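Local coordinates for protein phospholethanolamine N-methyltransferase 2 (PDB 4KRI) that probably methylates phosphomonomethylethanolamine on the way to phosphocholine in a parasitic nematode, using S-adenosylmethionine as methyl donor, at residues K37-Q42 against A66-Q71; V174-F179 against V251-N256; R182-D187 against I299-D304. All blocks are in the same frame, centred on the assembly; numbering follows the deposited sequence.

Contact 1. Residues K37-Q42 against A66-Q71; sequences KALTEQ and ALIVNQ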
loop_
_atom_site.group_PDB
_atom_site.type_symbol
_atom_site.label_atom_id
_atom_site.label_comp_id
_atom_site.label_asym_id
_atom_site.label_seq_id
_atom_site.Cartn_x
_atom_site.Cartn_y
_atom_site.Cartn_z
ATOM N N LYS A 37 10.374 -1.399 28.838
ATOM C CA LYS A 37 11.803 -1.555 29.102
ATOM C C LYS A 37 12.556 -2.165 27.918
ATOM O O LYS A 37 13.713 -1.820 27.663
ATOM C CB LYS A 37 12.019 -2.399 30.354
ATOM C CG LYS A 37 11.539 -1.741 31.626
ATOM C CD LYS A 37 11.400 -2.778 32.728
ATOM C CE LYS A 37 10.978 -2.144 34.037
ATOM N NZ LYS A 37 10.992 -3.150 35.125
ATOM N N ALA A 38 11.898 -3.075 27.203
ATOM C CA ALA A 38 12.460 -3.644 25.979
ATOM C C ALA A 38 12.699 -2.559 24.926
ATOM O O ALA A 38 13.683 -2.600 24.185
ATOM C CB ALA A 38 11.542 -4.720 25.425
ATOM N N LEU A 39 11.784 -1.599 24.846
ATOM C CA LEU A 39 11.963 -0.462 23.948
ATOM C C LEU A 39 13.130 0.411 24.397
ATOM O O LEU A 39 13.951 0.836 23.583
ATOM C CB LEU A 39 10.688 0.383 23.880
ATOM C CG LEU A 39 9.559 -0.034 22.946
ATOM C CD1 LEU A 39 8.340 0.858 23.160
ATOM C CD2 LEU A 39 10.021 0.032 21.491
ATOM N N THR A 40 13.205 0.676 25.696
ATOM C CA THR A 40 14.255 1.537 26.233
ATOM C C THR A 40 15.649 0.981 25.968
ATOM O O THR A 40 16.559 1.730 25.614
ATOM C CB THR A 40 14.074 1.771 27.748
ATOM O OG1 THR A 40 12.842 2.468 27.984
ATOM C CG2 THR A 40 15.225 2.602 28.304
ATOM N N GLU A 41 15.813 -0.331 26.122
ATOM C CA GLU A 41 17.126 -0.962 25.961
ATOM C C GLU A 41 17.602 -0.950 24.514
ATOM O O GLU A 41 18.759 -1.260 24.235
ATOM C CB GLU A 41 17.129 -2.400 26.500
ATOM C CG GLU A 41 17.126 -2.523 28.022
ATOM C CD GLU A 41 18.296 -1.814 28.694
ATOM O OE1 GLU A 41 19.465 -2.189 28.455
ATOM O OE2 GLU A 41 18.045 -0.877 29.477
ATOM N N GLN A 42 16.706 -0.594 23.600
ATOM C CA GLN A 42 17.036 -0.483 22.186
ATOM C C GLN A 42 17.885 0.753 21.904
ATOM O O GLN A 42 18.505 0.859 20.846
ATOM C CB GLN A 42 15.756 -0.426 21.352
ATOM C CG GLN A 42 15.048 -1.770 21.182
ATOM C CD GLN A 42 15.787 -2.685 20.232
ATOM O OE1 GLN A 42 15.866 -2.418 19.031
ATOM N NE2 GLN A 42 16.353 -3.758 20.766
ATOM N N ALA A 66 11.148 11.487 18.688
ATOM C CA ALA A 66 10.304 10.343 18.387
ATOM C C ALA A 66 9.452 10.053 19.593
ATOM O O ALA A 66 9.900 10.184 20.732
ATOM C CB ALA A 66 11.140 9.109 18.034
ATOM N N LEU A 67 8.216 9.665 19.319
ATOM C CA LEU A 67 7.294 9.230 20.341
ATOM C C LEU A 67 6.813 7.854 19.923
ATOM O O LEU A 67 6.252 7.690 18.832
ATOM C CB LEU A 67 6.105 10.188 20.382
ATOM C CG LEU A 67 4.975 9.793 21.332
ATOM C CD1 LEU A 67 5.462 9.704 22.779
ATOM C CD2 LEU A 67 3.850 10.796 21.203
ATOM N N ILE A 68 7.045 6.862 20.777
ATOM C CA ILE A 68 6.623 5.496 20.498
ATOM C C ILE A 68 5.461 5.168 21.413
ATOM O O ILE A 68 5.591 5.250 22.629
ATOM C CB ILE A 68 7.773 4.513 20.767
ATOM C CG1 ILE A 68 8.998 4.921 19.933
ATOM C CG2 ILE A 68 7.355 3.094 20.431
ATOM C CD1 ILE A 68 10.259 4.197 20.320
ATOM N N VAL A 69 4.319 4.812 20.829
ATOM C CA VAL A 69 3.119 4.562 21.610
ATOM C C VAL A 69 2.726 3.118 21.376
ATOM O O VAL A 69 2.401 2.730 20.254
ATOM C CB VAL A 69 1.968 5.497 21.193
ATOM C CG1 VAL A 69 0.709 5.228 22.022
ATOM C CG2 VAL A 69 2.389 6.943 21.364
ATOM N N ASN A 70 2.757 2.319 22.432
ATOM C CA ASN A 70 2.629 0.879 22.270
ATOM C C ASN A 70 1.484 0.288 23.101
ATOM O O ASN A 70 1.558 0.244 24.327
ATOM C CB ASN A 70 3.954 0.205 22.655
ATOM C CG ASN A 70 3.968 -1.271 22.331
ATOM O OD1 ASN A 70 3.330 -1.711 21.371
ATOM N ND2 ASN A 70 4.694 -2.045 23.120
ATOM N N GLN A 71 0.420 -0.133 22.415
ATOM C CA GLN A 71 -0.745 -0.757 23.060
ATOM C C GLN A 71 -1.351 0.117 24.154
ATOM O O GLN A 71 -1.703 -0.370 25.226
ATOM C CB GLN A 71 -0.385 -2.133 23.623
ATOM C CG GLN A 71 0.026 -3.141 22.551
ATOM C CD GLN A 71 -1.157 -3.787 21.801
ATOM O OE1 GLN A 71 -2.071 -3.104 21.293
ATOM N NE2 GLN A 71 -1.125 -5.121 21.716
#
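Leu39 and Ile68 are brought together by two ordinary side-chain torsions. In Leu39, CG stands anti to the carbonyl carbon (chi1 -83°) and the chain then runs on nearly straight, carrying CD1 off the helix toward the strand. In Ile68 the short branch, CG2, lies anti to the backbone N while CG1 stands beside that nitrogen, leaving the CG2 methyl to meet the leucine. The two side chains cross obliquely, with Leu39 CD1 3.7 Å from Ile68 CG2 and the second methyl, Leu39 CD2, 4.2 Å from that same CG2. The CG2 methyl thus meets CD1 closely and CD2 more loosely, in a van der Waals contact between apolar groups. Because the backbones stay well apart, with CA of Leu39 8.7 Å from CA of Ile68, a long, forked leucine suits the helix; beta-branching, for its part, suits isoleucine to an extended strand. Farther along, Leu39 CD1 comes within 4.5 Å of Asn70 CB, so the asparagine offers its methylene here; its OD1 accepts a hydrogen bond from Arg103. The contact belongs to an alpha/beta layering, with helices on both faces of parallel strands 25-29, 64-70 and 98-105. On this face helix 5-18 joins helix 33-40, setting Ile11 against Ile68 and Glu7 against Leu39; Val69 points away, packing on Phe86 of helix 80-93 on the other.

Contact 2. Residues V174-F179 against V251-N256; sequences VSFRDF and VDLSTN. With SAH (S-adenosyl-L-homocysteine), chain D.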
loop_
_atom_site.group_PDB
_atom_site.type_symbol
_atom_site.label_atom_id
_atom_site.label_comp_id
_atom_site.label_asym_id
_atom_site.label_seq_id
_atom_site.Cartn_x
_atom_site.Cartn_y
_atom_site.Cartn_z
ATOM N N VAL A 174 -5.640 17.926 -2.581
ATOM C CA VAL A 174 -5.941 16.553 -2.186
ATOM C C VAL A 174 -4.743 15.634 -2.404
ATOM O O VAL A 174 -4.109 15.672 -3.459
ATOM C CB VAL A 174 -7.178 16.013 -2.942
ATOM C CG1 VAL A 174 -7.497 14.595 -2.515
ATOM C CG2 VAL A 174 -8.380 16.912 -2.691
ATOM N N SER A 175 -4.429 14.812 -1.403
ATOM C CA SER A 175 -3.302 13.887 -1.506
ATOM C C SER A 175 -3.564 12.772 -2.518
ATOM O O SER A 175 -4.713 12.476 -2.846
ATOM C CB SER A 175 -2.958 13.283 -0.142
ATOM O OG SER A 175 -3.851 12.234 0.205
ATOM N N PHE A 176 -2.484 12.174 -3.012
ATOM C CA PHE A 176 -2.548 11.039 -3.923
ATOM C C PHE A 176 -3.369 9.913 -3.287
ATOM O O PHE A 176 -4.253 9.347 -3.929
ATOM C CB PHE A 176 -1.118 10.571 -4.241
ATOM C CG PHE A 176 -1.034 9.470 -5.271
ATOM C CD1 PHE A 176 -2.047 9.276 -6.205
ATOM C CD2 PHE A 176 0.075 8.635 -5.309
ATOM C CE1 PHE A 176 -1.958 8.259 -7.148
ATOM C CE2 PHE A 176 0.172 7.620 -6.246
ATOM C CZ PHE A 176 -0.850 7.431 -7.164
ATOM N N ARG A 177 -3.081 9.616 -2.017
ATOM C CA ARG A 177 -3.789 8.571 -1.282
ATOM C C ARG A 177 -5.279 8.891 -1.221
ATOM O O ARG A 177 -6.118 8.025 -1.468
ATOM C CB ARG A 177 -3.227 8.431 0.143
ATOM C CG ARG A 177 -3.697 7.183 0.881
ATOM C CD ARG A 177 -3.174 7.130 2.326
ATOM N NE ARG A 177 -3.760 8.182 3.158
ATOM C CZ ARG A 177 -4.868 8.041 3.882
ATOM N NH1 ARG A 177 -5.522 6.888 3.899
ATOM N NH2 ARG A 177 -5.330 9.060 4.594
ATOM N N ASP A 178 -5.603 10.141 -0.910
ATOM C CA ASP A 178 -7.002 10.525 -0.769
ATOM C C ASP A 178 -7.708 10.512 -2.118
ATOM O O ASP A 178 -8.880 10.152 -2.211
ATOM C CB ASP A 178 -7.138 11.892 -0.095
ATOM C CG ASP A 178 -6.860 11.840 1.398
ATOM O OD1 ASP A 178 -6.944 10.742 1.991
ATOM O OD2 ASP A 178 -6.571 12.911 1.979
ATOM N N PHE A 179 -6.988 10.897 -3.166
ATOM C CA PHE A 179 -7.532 10.837 -4.513
ATOM C C PHE A 179 -7.947 9.416 -4.892
ATOM O O PHE A 179 -9.031 9.213 -5.437
ATOM C CB PHE A 179 -6.522 11.363 -5.531
ATOM C CG PHE A 179 -6.923 11.106 -6.954
ATOM C CD1 PHE A 179 -7.922 11.861 -7.557
ATOM C CD2 PHE A 179 -6.311 10.101 -7.686
ATOM C CE1 PHE A 179 -8.300 11.612 -8.868
ATOM C CE2 PHE A 179 -6.684 9.851 -8.992
ATOM C CZ PHE A 179 -7.681 10.600 -9.581
ATOM N N VAL A 251 2.247 -4.313 -1.115
ATOM C CA VAL A 251 2.074 -2.933 -0.674
ATOM C C VAL A 251 1.027 -2.234 -1.526
ATOM O O VAL A 251 0.865 -2.537 -2.717
ATOM C CB VAL A 251 3.416 -2.142 -0.649
ATOM C CG1 VAL A 251 4.421 -2.847 0.268
ATOM C CG2 VAL A 251 3.998 -1.963 -2.051
ATOM N N ASP A 252 0.278 -1.325 -0.907
ATOM C CA ASP A 252 -0.676 -0.520 -1.652
ATOM C C ASP A 252 -0.849 0.803 -0.947
ATOM O O ASP A 252 -0.744 0.868 0.273
ATOM C CB ASP A 252 -2.030 -1.221 -1.738
ATOM C CG ASP A 252 -2.820 -0.766 -2.927
ATOM O OD1 ASP A 252 -2.920 -1.528 -3.918
ATOM O OD2 ASP A 252 -3.309 0.386 -2.898
ATOM N N LEU A 253 -1.115 1.857 -1.714
ATOM C CA LEU A 253 -1.280 3.167 -1.116
ATOM C C LEU A 253 -2.702 3.338 -0.609
ATOM O O LEU A 253 -2.956 4.128 0.304
ATOM C CB LEU A 253 -0.934 4.255 -2.144
ATOM C CG LEU A 253 -0.897 5.687 -1.600
ATOM C CD1 LEU A 253 -0.109 5.767 -0.298
ATOM C CD2 LEU A 253 -0.290 6.613 -2.625
ATOM N N SER A 254 -3.635 2.587 -1.189
ATOM C CA SER A 254 -5.034 2.739 -0.811
ATOM C C SER A 254 -5.413 1.931 0.424
ATOM O O SER A 254 -5.320 0.704 0.411
ATOM C CB SER A 254 -5.935 2.338 -1.978
ATOM O OG SER A 254 -7.286 2.210 -1.544
ATOM N N THR A 255 -5.854 2.607 1.489
ATOM C CA THR A 255 -6.335 1.909 2.675
ATOM C C THR A 255 -7.648 1.187 2.408
ATOM O O THR A 255 -7.919 0.161 3.029
ATOM C CB THR A 255 -6.521 2.838 3.886
ATOM O OG1 THR A 255 -7.130 4.061 3.460
ATOM C CG2 THR A 255 -5.175 3.123 4.544
ATOM N N ASN A 256 -8.473 1.722 1.513
ATOM C CA ASN A 256 -9.685 1.013 1.101
ATOM C C ASN A 256 -9.377 -0.369 0.517
ATOM O O ASN A 256 -10.032 -1.356 0.866
ATOM C CB ASN A 256 -10.497 1.816 0.087
ATOM C CG ASN A 256 -11.260 2.952 0.714
ATOM O OD1 ASN A 256 -11.456 2.990 1.925
ATOM N ND2 ASN A 256 -11.729 3.882 -0.123
HETATM N N SAH D . -2.437 -5.811 -8.447
HETATM C CA SAH D . -3.856 -5.913 -8.020
HETATM C CB SAH D . -4.481 -4.470 -7.884
HETATM C CG SAH D . -4.665 -3.657 -9.161
HETATM S SD SAH D . -5.346 -1.999 -8.838
HETATM C C SAH D . -4.621 -6.831 -8.889
HETATM O O SAH D . -4.055 -7.460 -9.772
HETATM O OXT SAH D . -5.762 -7.130 -8.575
HETATM C "C5'" SAH D . -3.962 -0.855 -8.680
HETATM C "C4'" SAH D . -3.502 -0.634 -7.352
HETATM O "O4'" SAH D . -2.262 0.121 -7.413
HETATM C "C3'" SAH D . -4.447 0.229 -6.608
HETATM O "O3'" SAH D . -4.902 -0.478 -5.474
HETATM C "C2'" SAH D . -3.679 1.406 -6.202
HETATM O "O2'" SAH D . -4.023 1.869 -4.917
HETATM C "C1'" SAH D . -2.270 0.914 -6.269
HETATM N N9 SAH D . -1.259 2.025 -6.335
HETATM C C8 SAH D . -1.221 3.042 -7.227
HETATM N N7 SAH D . -0.126 3.769 -6.985
HETATM C C5 SAH D . 0.546 3.209 -5.957
HETATM C C6 SAH D . 1.734 3.543 -5.293
HETATM N N6 SAH D . 2.474 4.647 -5.653
HETATM N N1 SAH D . 2.132 2.747 -4.276
HETATM C C2 SAH D . 1.427 1.672 -3.909
HETATM N N3 SAH D . 0.287 1.322 -4.531
HETATM C C4 SAH D . -0.180 2.078 -5.543
#
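Leu253 meets both Phe176 and Arg177 just beyond the end of strand 247-252, whose last residue, Asp252, faces the cofactor. The Asp252 carboxylate grips the ribose diol: SAH O3' donates to Asp252 OD1 at 2.7 Å and SAH O2' to Asp252 OD2 at 2.6 Å. The anti lone pair of OD2 also accepts from Ser254 N at 2.8 Å, closing an Asx turn, while OD1 also accepts a hydrogen bond from Gly232 N; these bonds hold the carboxylate in place for the sugar. Leu253 comes next, its CD2 3.4 Å from Phe176 CD2. A branched apolar residue suits this spot between the adenine and helix 176-184, and Phe176 CZ in turn reaches SAH N7 at 3.7 Å. The methylenes of Arg177 cross Leu253 at about a right angle, with Arg177 CG 3.2 Å from Leu253 O. A bend at chi3 (67°) then swings the guanidinium past the leucine, and its NH2 forms salt bridges with Asp120 and Asp123. Ser254 N-caps helix 255-268 by accepting from Met257 N, as befits a small hydroxyl residue. Thr255 OG1 lies at the edge of the guanidinium, near its plane, and is hydrogen-bonded to Asp181. An acidic residue at the end of the second strand, binding both ribose hydroxyls, is a hallmark of Rossmann-like class I methyltransferases, here with Phe176 of helix 176-184 reaching the adenine.

Contact 3. Residues R182-D187 against I299-D304; sequences RTQYTD and IQHIKD. With SAH (S-adenosyl-L-homocysteine), chain D; 1SH (2-(methylamino)ethyl dihydrogen phosphate), chain E.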
loop_
_atom_site.group_PDB
_atom_site.type_symbol
_atom_site.label_atom_id
_atom_site.label_comp_id
_atom_site.label_asym_id
_atom_site.label_seq_id
_atom_site.Cartn_x
_atom_site.Cartn_y
_atom_site.Cartn_z
ATOM N N ARG A 182 -10.995 8.278 -2.682
ATOM C CA ARG A 182 -12.231 9.056 -2.804
ATOM C C ARG A 182 -12.847 9.015 -4.193
ATOM O O ARG A 182 -13.990 9.423 -4.380
ATOM C CB ARG A 182 -12.010 10.519 -2.379
ATOM C CG ARG A 182 -11.683 10.714 -0.890
ATOM C CD ARG A 182 -11.346 12.172 -0.574
ATOM N NE ARG A 182 -10.798 12.330 0.774
ATOM C CZ ARG A 182 -10.279 13.463 1.244
ATOM N NH1 ARG A 182 -10.237 14.542 0.473
ATOM N NH2 ARG A 182 -9.804 13.518 2.485
ATOM N N THR A 183 -12.088 8.530 -5.170
ATOM C CA THR A 183 -12.554 8.555 -6.550
ATOM C C THR A 183 -12.659 7.161 -7.155
ATOM O O THR A 183 -13.719 6.540 -7.122
ATOM C CB THR A 183 -11.632 9.422 -7.431
ATOM O OG1 THR A 183 -11.232 10.588 -6.696
ATOM C CG2 THR A 183 -12.353 9.837 -8.701
ATOM N N GLN A 184 -11.555 6.661 -7.697
ATOM C CA GLN A 184 -11.587 5.386 -8.406
ATOM C C GLN A 184 -11.764 4.203 -7.457
ATOM O O GLN A 184 -12.481 3.244 -7.763
ATOM C CB GLN A 184 -10.315 5.197 -9.243
ATOM C CG GLN A 184 -10.347 3.941 -10.111
ATOM C CD GLN A 184 -9.197 3.857 -11.107
ATOM O OE1 GLN A 184 -8.235 4.623 -11.037
ATOM N NE2 GLN A 184 -9.298 2.921 -12.041
ATOM N N TYR A 185 -11.112 4.272 -6.304
ATOM C CA TYR A 185 -11.097 3.130 -5.404
ATOM C C TYR A 185 -11.843 3.411 -4.101
ATOM O O TYR A 185 -11.330 3.165 -3.009
ATOM C CB TYR A 185 -9.655 2.659 -5.161
ATOM C CG TYR A 185 -8.922 2.272 -6.440
ATOM C CD1 TYR A 185 -9.466 1.358 -7.339
ATOM C CD2 TYR A 185 -7.699 2.836 -6.759
ATOM C CE1 TYR A 185 -8.799 1.006 -8.499
ATOM C CE2 TYR A 185 -7.026 2.485 -7.927
ATOM C CZ TYR A 185 -7.580 1.572 -8.787
ATOM O OH TYR A 185 -6.906 1.229 -9.949
ATOM N N THR A 186 -13.054 3.943 -4.233
ATOM C CA THR A 186 -14.019 3.919 -3.138
ATOM C C THR A 186 -14.388 2.475 -2.863
ATOM O O THR A 186 -14.176 1.609 -3.708
ATOM C CB THR A 186 -15.322 4.642 -3.503
ATOM O OG1 THR A 186 -15.882 4.058 -4.690
ATOM C CG2 THR A 186 -15.072 6.129 -3.725
ATOM N N ASP A 187 -14.963 2.215 -1.697
ATOM C CA ASP A 187 -15.394 0.856 -1.387
ATOM C C ASP A 187 -16.349 0.293 -2.453
ATOM O O ASP A 187 -16.169 -0.829 -2.923
ATOM C CB ASP A 187 -16.022 0.792 0.008
ATOM C CG ASP A 187 -14.980 0.805 1.116
ATOM O OD1 ASP A 187 -13.780 0.594 0.816
ATOM O OD2 ASP A 187 -15.361 1.014 2.289
ATOM N N ILE A 299 1.107 0.563 -12.319
ATOM C CA ILE A 299 2.023 1.692 -12.480
ATOM C C ILE A 299 1.558 2.792 -13.423
ATOM O O ILE A 299 2.189 3.835 -13.484
ATOM C CB ILE A 299 3.500 1.284 -12.755
ATOM C CG1 ILE A 299 3.691 0.804 -14.188
ATOM C CG2 ILE A 299 3.967 0.237 -11.739
ATOM C CD1 ILE A 299 5.169 0.805 -14.624
ATOM N N GLN A 300 0.438 2.595 -14.114
ATOM C CA GLN A 300 -0.165 3.716 -14.840
ATOM C C GLN A 300 -0.611 4.824 -13.874
ATOM O O GLN A 300 -0.861 5.955 -14.293
ATOM C CB GLN A 300 -1.327 3.261 -15.741
ATOM C CG GLN A 300 -2.585 2.810 -15.004
ATOM C CD GLN A 300 -2.503 1.378 -14.529
ATOM O OE1 GLN A 300 -1.760 0.567 -15.090
ATOM N NE2 GLN A 300 -3.265 1.057 -13.493
ATOM N N HIS A 301 -0.707 4.495 -12.585
ATOM C CA HIS A 301 -1.015 5.480 -11.543
ATOM C C HIS A 301 0.195 6.331 -11.152
ATOM O O HIS A 301 0.039 7.383 -10.524
ATOM C CB HIS A 301 -1.527 4.779 -10.266
ATOM C CG HIS A 301 -2.900 4.203 -10.390
ATOM N ND1 HIS A 301 -4.028 4.988 -10.516
ATOM C CD2 HIS A 301 -3.339 2.918 -10.354
ATOM C CE1 HIS A 301 -5.099 4.214 -10.574
ATOM N NE2 HIS A 301 -4.710 2.957 -10.480
ATOM N N ILE A 302 1.394 5.880 -11.520
ATOM C CA ILE A 302 2.628 6.452 -10.977
ATOM C C ILE A 302 3.366 7.311 -11.988
ATOM O O ILE A 302 3.766 6.824 -13.049
ATOM C CB ILE A 302 3.552 5.334 -10.469
ATOM C CG1 ILE A 302 2.874 4.606 -9.311
ATOM C CG2 ILE A 302 4.896 5.896 -10.017
ATOM C CD1 ILE A 302 3.636 3.368 -8.825
ATOM N N LYS A 303 3.539 8.591 -11.662
ATOM C CA LYS A 303 4.160 9.535 -12.588
ATOM C C LYS A 303 5.652 9.275 -12.751
ATOM O O LYS A 303 6.145 9.147 -13.882
ATOM C CB LYS A 303 3.922 10.974 -12.123
ATOM C CG LYS A 303 4.521 12.043 -13.043
ATOM C CD LYS A 303 4.129 13.434 -12.589
ATOM C CE LYS A 303 4.674 14.473 -13.557
ATOM N NZ LYS A 303 4.290 15.858 -13.198
ATOM N N ASP A 304 6.371 9.200 -11.634
ATOM C CA ASP A 304 7.831 9.105 -11.696
ATOM C C ASP A 304 8.313 7.677 -11.921
ATOM O O ASP A 304 8.794 7.026 -10.996
ATOM C CB ASP A 304 8.481 9.674 -10.425
ATOM C CG ASP A 304 9.924 10.092 -10.638
ATOM O OD1 ASP A 304 10.580 9.594 -11.584
ATOM O OD2 ASP A 304 10.414 10.938 -9.858
HETATM N N SAH D . -2.437 -5.811 -8.447
HETATM C CA SAH D . -3.856 -5.913 -8.020
HETATM C CB SAH D . -4.481 -4.470 -7.884
HETATM C CG SAH D . -4.665 -3.657 -9.161
HETATM S SD SAH D . -5.346 -1.999 -8.838
HETATM C C SAH D . -4.621 -6.831 -8.889
HETATM O O SAH D . -4.055 -7.460 -9.772
HETATM O OXT SAH D . -5.762 -7.130 -8.575
HETATM C "C5'" SAH D . -3.962 -0.855 -8.680
HETATM C "C4'" SAH D . -3.502 -0.634 -7.352
HETATM O "O4'" SAH D . -2.262 0.121 -7.413
HETATM C "C3'" SAH D . -4.447 0.229 -6.608
HETATM O "O3'" SAH D . -4.902 -0.478 -5.474
HETATM C "C2'" SAH D . -3.679 1.406 -6.202
HETATM O "O2'" SAH D . -4.023 1.869 -4.917
HETATM C "C1'" SAH D . -2.270 0.914 -6.269
HETATM N N9 SAH D . -1.259 2.025 -6.335
HETATM C C8 SAH D . -1.221 3.042 -7.227
HETATM N N7 SAH D . -0.126 3.769 -6.985
HETATM C C5 SAH D . 0.546 3.209 -5.957
HETATM C C6 SAH D . 1.734 3.543 -5.293
HETATM N N6 SAH D . 2.474 4.647 -5.653
HETATM N N1 SAH D . 2.132 2.747 -4.276
HETATM C C2 SAH D . 1.427 1.672 -3.909
HETATM N N3 SAH D . 0.287 1.322 -4.531
HETATM C C4 SAH D . -0.180 2.078 -5.543
HETATM O O4 1SH E . -10.101 0.224 -16.555
HETATM P P1 1SH E . -10.208 1.241 -15.421
HETATM O O1 1SH E . -9.656 2.557 -15.801
HETATM O O3 1SH E . -11.721 1.392 -15.005
HETATM O O2 1SH E . -9.355 0.709 -14.197
HETATM C C1 1SH E . -9.578 -0.525 -13.751
HETATM C C2 1SH E . -8.581 -1.052 -12.726
HETATM N N1 1SH E . -7.233 -1.265 -13.173
HETATM C C3 1SH E . -6.449 -1.589 -12.036
#
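The backbones remain far apart, 11.0 Å between CA of Gln184 and CA of His301, as the end of helix 176-184 faces a short 3-10 turn, so long side chains must span the gap. Tyr185 and His301 reach out from opposite directions, and Tyr185 OH shares a 2.8 Å hydrogen bond with His301 NE2 in which either may be donor. Each partner lies at the edge of the other's ring, close to its plane, although the ring planes are inclined at 66°. A second oxygen, Gln184 OE1, lies at the imidazole edge, 3.2 Å from His301 CE1. Gln184 spans this distance by staying extended, CG anti to the backbone N (chi1 -175°); its CG also lies over one face of the Tyr185 ring, toward the rim. The amide NE2 is hydrogen-bonded to Tyr347 and Tyr193 and lies 3.1 Å from O2 of the phosphomonomethylethanolamine. His301 CB packs on SAH C8 at 3.5 Å, and Tyr185 OH is 3.5 Å from C3, the substrate's methyl carbon; the contact lines the active site where cofactor and phosphobase pockets adjoin. Phe176 and Leu180 of helix 176-184 pack on His301, Tyr347 meets its ring edge-to-face, and the 3-10 turn lies in the loop between strand 290-296 and helix 305-315.

All three contacts are buried; contact 1 is peripheral, its centre about 25 Å from the centre of the chain, whereas contacts 2 and 3 lie together nearer that centre, at about 8 and 11 Å. Contact 1 packs a helix on a strand with apolar groups and touches no ligand. Contacts 2 and 3 are joined where Asn256 ND2 probably bonds to Tyr185 O. Their segments alternate along the chain, and helix 176-184 with the residue after it meets both the end of strand 247-252 and the loop before helix 305-315. Contact 2 combines apolar packing with charged and capping groups around the adenosine, whereas contact 3 uses a tyrosine, a histidine and a glutamine where cofactor and substrate meet.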